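Local coordinates for protein cytochrome P450 268A2 Cyp268A2 (Mycobacterium marinum, PDB 6BLD) that binds haem and, next to it, (3E,5E)-6,10-dimethylundeca-3,5,9-trien-2-one, as a cytochrome P450 of the mainly helical P450 fold, at residues A[153-163]-A[262-273]. Numbering follows the deposited sequence.
Sequences FVEHCAKELPI and NDTTRQTISHGL. With HEM (protoporphyrin IX containing Fe), chain B.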
loop_
_atom_site.group_PDB
_atom_site.type_symbol
_atom_site.label_atom_id
_atom_site.label_comp_id
_atom_site.label_asym_id
_atom_site.label_seq_id
_atom_site.Cartn_x
_atom_site.Cartn_y
_atom_site.Cartn_z
ATOM N N PHE A 153 1.044 -4.644 19.323
ATOM C CA PHE A 153 2.169 -4.109 18.563
ATOM C C PHE A 153 1.715 -3.135 17.484
ATOM O O PHE A 153 2.470 -2.229 17.112
ATOM C CB PHE A 153 2.966 -5.257 17.942
ATOM C CG PHE A 153 4.159 -4.813 17.147
ATOM C CD1 PHE A 153 5.301 -4.354 17.782
ATOM C CD2 PHE A 153 4.143 -4.864 15.762
ATOM C CE1 PHE A 153 6.403 -3.950 17.051
ATOM C CE2 PHE A 153 5.242 -4.462 15.025
ATOM C CZ PHE A 153 6.373 -4.003 15.672
ATOM N N VAL A 154 0.494 -3.299 16.972
ATOM C CA VAL A 154 0.021 -2.439 15.891
ATOM C C VAL A 154 -0.193 -1.016 16.393
ATOM O O VAL A 154 0.290 -0.048 15.794
ATOM C CB VAL A 154 -1.263 -3.014 15.268
ATOM C CG1 VAL A 154 -1.827 -2.050 14.234
ATOM C CG2 VAL A 154 -0.990 -4.374 14.646
ATOM N N GLU A 155 -0.915 -0.867 17.505
ATOM C CA GLU A 155 -1.249 0.464 17.999
ATOM C C GLU A 155 -0.066 1.150 18.668
ATOM O O GLU A 155 0.052 2.378 18.597
ATOM C CB GLU A 155 -2.424 0.382 18.974
ATOM C CG GLU A 155 -3.225 1.670 19.091
ATOM C CD GLU A 155 -4.089 1.936 17.871
ATOM O OE1 GLU A 155 -4.277 1.009 17.054
ATOM O OE2 GLU A 155 -4.582 3.075 17.729
ATOM N N HIS A 156 0.816 0.389 19.312
ATOM C CA HIS A 156 1.913 0.958 20.082
ATOM C C HIS A 156 3.215 1.064 19.300
ATOM O O HIS A 156 4.219 1.515 19.860
ATOM C CB HIS A 156 2.143 0.133 21.353
ATOM C CG HIS A 156 1.107 0.354 22.409
ATOM N ND1 HIS A 156 -0.229 0.077 22.210
ATOM C CD2 HIS A 156 1.207 0.830 23.673
ATOM C CE1 HIS A 156 -0.906 0.372 23.306
ATOM N NE2 HIS A 156 -0.057 0.830 24.208
ATOM N N CYS A 157 3.233 0.668 18.026
ATOM C CA CYS A 157 4.475 0.713 17.265
ATOM C C CYS A 157 4.241 0.800 15.761
ATOM O O CYS A 157 4.714 1.738 15.111
ATOM C CB CYS A 157 5.334 -0.512 17.584
ATOM S SG CYS A 157 6.938 -0.526 16.749
ATOM N N ALA A 158 3.516 -0.174 15.204
ATOM C CA ALA A 158 3.409 -0.285 13.750
ATOM C C ALA A 158 2.781 0.958 13.130
ATOM O O ALA A 158 3.182 1.386 12.042
ATOM C CB ALA A 158 2.608 -1.530 13.377
ATOM N N LYS A 159 1.798 1.552 13.802
ATOM C CA LYS A 159 1.119 2.724 13.268
ATOM C C LYS A 159 1.803 4.035 13.633
ATOM O O LYS A 159 1.467 5.071 13.050
ATOM C CB LYS A 159 -0.335 2.759 13.758
ATOM C CG LYS A 159 -0.479 3.133 15.224
ATOM C CD LYS A 159 -1.806 3.822 15.501
ATOM C CE LYS A 159 -1.793 4.495 16.865
ATOM N NZ LYS A 159 -3.141 4.983 17.269
ATOM N N GLU A 160 2.763 4.016 14.561
ATOM C CA GLU A 160 3.297 5.261 15.105
ATOM C C GLU A 160 4.342 5.887 14.185
ATOM O O GLU A 160 4.298 7.093 13.921
ATOM C CB GLU A 160 3.886 5.015 16.494
ATOM C CG GLU A 160 2.896 5.231 17.625
ATOM C CD GLU A 160 2.050 6.476 17.431
ATOM O OE1 GLU A 160 2.622 7.579 17.290
ATOM O OE2 GLU A 160 0.807 6.352 17.418
ATOM N N LEU A 161 5.295 5.094 13.699
ATOM C CA LEU A 161 6.364 5.646 12.872
ATOM C C LEU A 161 5.852 6.192 11.539
ATOM O O LEU A 161 6.296 7.269 11.121
ATOM C CB LEU A 161 7.460 4.605 12.628
ATOM C CG LEU A 161 8.688 5.164 11.902
ATOM C CD1 LEU A 161 9.279 6.329 12.682
ATOM C CD2 LEU A 161 9.733 4.088 11.665
ATOM N N PRO A 162 4.946 5.500 10.831
ATOM C CA PRO A 162 4.434 6.084 9.579
ATOM C C PRO A 162 3.757 7.433 9.760
ATOM O O PRO A 162 4.006 8.346 8.965
ATOM C CB PRO A 162 3.454 5.015 9.074
ATOM C CG PRO A 162 3.983 3.752 9.621
ATOM C CD PRO A 162 4.494 4.104 10.987
ATOM N N ILE A 163 2.914 7.594 10.782
ATOM C CA ILE A 163 2.186 8.851 10.927
ATOM C C ILE A 163 3.121 9.966 11.383
ATOM O O ILE A 163 2.980 11.121 10.962
ATOM C CB ILE A 163 0.984 8.682 11.878
ATOM C CG1 ILE A 163 0.151 9.966 11.917
ATOM C CG2 ILE A 163 1.431 8.295 13.279
ATOM C CD1 ILE A 163 -0.452 10.351 10.580
ATOM N N ASN A 262 0.701 5.897 5.239
ATOM C CA ASN A 262 0.455 5.303 6.550
ATOM C C ASN A 262 0.208 3.801 6.471
ATOM O O ASN A 262 0.896 3.021 7.136
ATOM C CB ASN A 262 -0.741 5.986 7.223
ATOM C CG ASN A 262 -0.356 7.253 7.948
ATOM O OD1 ASN A 262 0.242 7.207 9.022
ATOM N ND2 ASN A 262 -0.698 8.397 7.365
ATOM N N ASP A 263 -0.767 3.386 5.659
ATOM C CA ASP A 263 -1.262 2.014 5.722
ATOM C C ASP A 263 -0.207 1.007 5.278
ATOM O O ASP A 263 -0.050 -0.046 5.905
ATOM C CB ASP A 263 -2.523 1.875 4.869
ATOM C CG ASP A 263 -3.641 2.795 5.322
ATOM O OD1 ASP A 263 -3.461 3.513 6.330
ATOM O OD2 ASP A 263 -4.705 2.796 4.667
ATOM N N THR A 264 0.519 1.308 4.201
ATOM C CA THR A 264 1.456 0.336 3.642
ATOM C C THR A 264 2.596 0.038 4.609
ATOM O O THR A 264 2.873 -1.127 4.919
ATOM C CB THR A 264 2.006 0.847 2.311
ATOM O OG1 THR A 264 2.604 2.134 2.508
ATOM C CG2 THR A 264 0.891 0.963 1.285
ATOM N N THR A 265 3.278 1.081 5.089
ATOM C CA THR A 265 4.393 0.877 6.009
ATOM C C THR A 265 3.921 0.260 7.319
ATOM O O THR A 265 4.604 -0.598 7.890
ATOM C CB THR A 265 5.106 2.205 6.269
ATOM O OG1 THR A 265 5.391 2.842 5.019
ATOM C CG2 THR A 265 6.408 1.979 7.030
ATOM N N ARG A 266 2.752 0.683 7.805
ATOM C CA ARG A 266 2.231 0.148 9.058
ATOM C C ARG A 266 2.015 -1.358 8.972
ATOM O O ARG A 266 2.340 -2.094 9.912
ATOM C CB ARG A 266 0.933 0.870 9.425
ATOM C CG ARG A 266 -0.047 0.078 10.270
ATOM C CD ARG A 266 -1.339 0.869 10.430
ATOM N NE ARG A 266 -2.298 0.218 11.317
ATOM C CZ ARG A 266 -3.260 0.862 11.971
ATOM N NH1 ARG A 266 -3.390 2.176 11.838
ATOM N NH2 ARG A 266 -4.093 0.195 12.758
ATOM N N GLN A 267 1.486 -1.843 7.845
ATOM C CA GLN A 267 1.272 -3.280 7.706
ATOM C C GLN A 267 2.591 -4.021 7.515
ATOM O O GLN A 267 2.764 -5.129 8.034
ATOM C CB GLN A 267 0.320 -3.571 6.545
ATOM C CG GLN A 267 -1.043 -2.891 6.644
ATOM C CD GLN A 267 -1.662 -2.972 8.030
ATOM O OE1 GLN A 267 -1.571 -3.995 8.710
ATOM N NE2 GLN A 267 -2.308 -1.891 8.448
ATOM N N THR A 268 3.531 -3.425 6.775
ATOM C CA THR A 268 4.826 -4.069 6.573
ATOM C C THR A 268 5.577 -4.238 7.889
ATOM O O THR A 268 6.287 -5.233 8.075
ATOM C CB THR A 268 5.665 -3.267 5.575
ATOM O OG1 THR A 268 4.914 -3.066 4.370
ATOM C CG2 THR A 268 6.953 -4.005 5.237
ATOM N N ILE A 269 5.424 -3.291 8.816
ATOM C CA ILE A 269 6.072 -3.419 10.118
ATOM C C ILE A 269 5.454 -4.564 10.913
ATOM O O ILE A 269 6.167 -5.366 11.530
ATOM C CB ILE A 269 5.999 -2.085 10.885
ATOM C CG1 ILE A 269 6.866 -1.027 10.194
ATOM C CG2 ILE A 269 6.439 -2.272 12.330
ATOM C CD1 ILE A 269 6.546 0.397 10.610
ATOM N N SER A 270 4.122 -4.668 10.903
ATOM C CA SER A 270 3.456 -5.757 11.611
ATOM C C SER A 270 3.794 -7.107 10.988
ATOM O O SER A 270 4.122 -8.065 11.698
ATOM C CB SER A 270 1.944 -5.534 11.619
ATOM O OG SER A 270 1.607 -4.376 12.360
ATOM N N HIS A 271 3.706 -7.205 9.658
ATOM C CA HIS A 271 4.081 -8.446 8.987
ATOM C C HIS A 271 5.552 -8.774 9.208
ATOM O O HIS A 271 5.922 -9.952 9.272
ATOM C CB HIS A 271 3.781 -8.352 7.489
ATOM C CG HIS A 271 2.320 -8.340 7.159
ATOM N ND1 HIS A 271 1.460 -9.344 7.548
ATOM C CD2 HIS A 271 1.570 -7.449 6.468
ATOM C CE1 HIS A 271 0.241 -9.069 7.117
ATOM N NE2 HIS A 271 0.281 -7.924 6.458
ATOM N N GLY A 272 6.399 -7.751 9.335
ATOM C CA GLY A 272 7.822 -7.998 9.503
ATOM C C GLY A 272 8.163 -8.600 10.851
ATOM O O GLY A 272 8.987 -9.515 10.941
ATOM N N LEU A 273 7.541 -8.095 11.920
ATOM C CA LEU A 273 7.799 -8.643 13.248
ATOM C C LEU A 273 7.354 -10.096 13.335
ATOM O O LEU A 273 8.043 -10.930 13.935
ATOM C CB LEU A 273 7.097 -7.801 14.313
ATOM C CG LEU A 273 7.331 -8.239 15.760
ATOM C CD1 LEU A 273 8.738 -7.868 16.212
ATOM C CD2 LEU A 273 6.288 -7.633 16.688
HETATM C CHA HEM B . 2.236 4.248 -5.287
HETATM C CHB HEM B . 3.166 7.183 -1.534
HETATM C CHC HEM B . 4.946 3.421 0.969
HETATM C CHD HEM B . 3.196 0.437 -2.451
HETATM C C1A HEM B . 2.339 5.375 -4.499
HETATM C C2A HEM B . 1.944 6.721 -4.866
HETATM C C3A HEM B . 2.202 7.528 -3.835
HETATM C C4A HEM B . 2.767 6.726 -2.768
HETATM C CMA HEM B . 1.943 9.050 -3.786
HETATM C CAA HEM B . 1.342 7.145 -6.223
HETATM C CBA HEM B . 2.481 7.344 -7.218
HETATM C CGA HEM B . 1.928 7.576 -8.600
HETATM O O1A HEM B . 2.677 8.097 -9.466
HETATM O O2A HEM B . 0.735 7.248 -8.834
HETATM C C1B HEM B . 3.787 6.439 -0.555
HETATM C C2B HEM B . 4.396 6.965 0.645
HETATM C C3B HEM B . 4.897 5.949 1.346
HETATM C C4B HEM B . 4.618 4.717 0.617
HETATM C CMB HEM B . 4.469 8.453 1.052
HETATM C CAB HEM B . 5.623 6.151 2.697
HETATM C CBB HEM B . 6.227 5.160 3.352
HETATM C C1C HEM B . 4.633 2.278 0.256
HETATM C C2C HEM B . 4.990 0.917 0.613
HETATM C C3C HEM B . 4.493 0.098 -0.335
HETATM C C4C HEM B . 3.825 0.915 -1.322
HETATM C CMC HEM B . 5.784 0.545 1.888
HETATM C CAC HEM B . 4.578 -1.440 -0.476
HETATM C CBC HEM B . 5.376 -2.211 0.267
HETATM C C1D HEM B . 2.797 1.194 -3.530
HETATM C C2D HEM B . 2.270 0.695 -4.781
HETATM C C3D HEM B . 2.001 1.743 -5.567
HETATM C C4D HEM B . 2.353 2.950 -4.840
HETATM C CMD HEM B . 2.058 -0.796 -5.127
HETATM C CAD HEM B . 1.426 1.687 -7.001
HETATM C CBD HEM B . 2.546 1.330 -7.975
HETATM C CGD HEM B . 2.018 1.209 -9.381
HETATM O O1D HEM B . 2.816 0.866 -10.291
HETATM O O2D HEM B . 0.802 1.451 -9.595
HETATM N NA HEM B . 2.836 5.417 -3.209
HETATM N NB HEM B . 3.941 5.065 -0.540
HETATM N NC HEM B . 3.925 2.236 -0.930
HETATM N ND HEM B . 2.835 2.572 -3.602
HETATM FE FE HEM B . 3.601 3.824 -2.171
HETATM O O HOH W 1 -0.210 5.058 10.484
#
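Phe153 and Leu273 both carry CG opposite the backbone N (chi1 -179° and -178°); with their second torsions this sets the leucine methyl over the middle of the phenylalanine ring. Leu273 CD2 is 3.4 Å from the centroid of the Phe153 ring, a CH-pi contact. Ile269 CG2 lies 3.7 Å from Phe153 CE2. Arg266 runs out straight from CG to NE, and its side chain fits as a knob among Val154, Glu155, Ala158 and Pro162. Lys159 CB covers one face of the guanidinium, 3.7 Å from Arg266 NH1. Val154 CG1 is 3.5 Å from Arg266 NH2. Glu155 OE1 lies 4.4 Å from Arg266 NH2, well out of the guanidinium plane, near enough for charge attraction but no salt bridge. Glu155 OE2 pairs with Lys159 NZ, modelled doubtfully short; Lys159 also pairs with Glu178.

Pro162 is a knob in the other direction, among Asn262, Thr265, Arg266 and Ile269. No direct hydrogen bond joins the segments. One water donates to Lys159 O and to Asn262 OD1 (2.6 Å), while Asn262 ND2 binds Ala258 O. Ala158 O is buried without a hydrogen-bond partner; Arg266 CA approaches it at 3.4 Å in a CA-H...O contact.

Residues 262-273 belong to the long helix 247-278, whose Thr264 and Thr265 touch the haem. The axis of 153-158 makes 113° with that of 262-273. Strand 411-418 borders Phe153 and Ser270, and helix 375-392 packs on Leu161, Thr265 and Ile269.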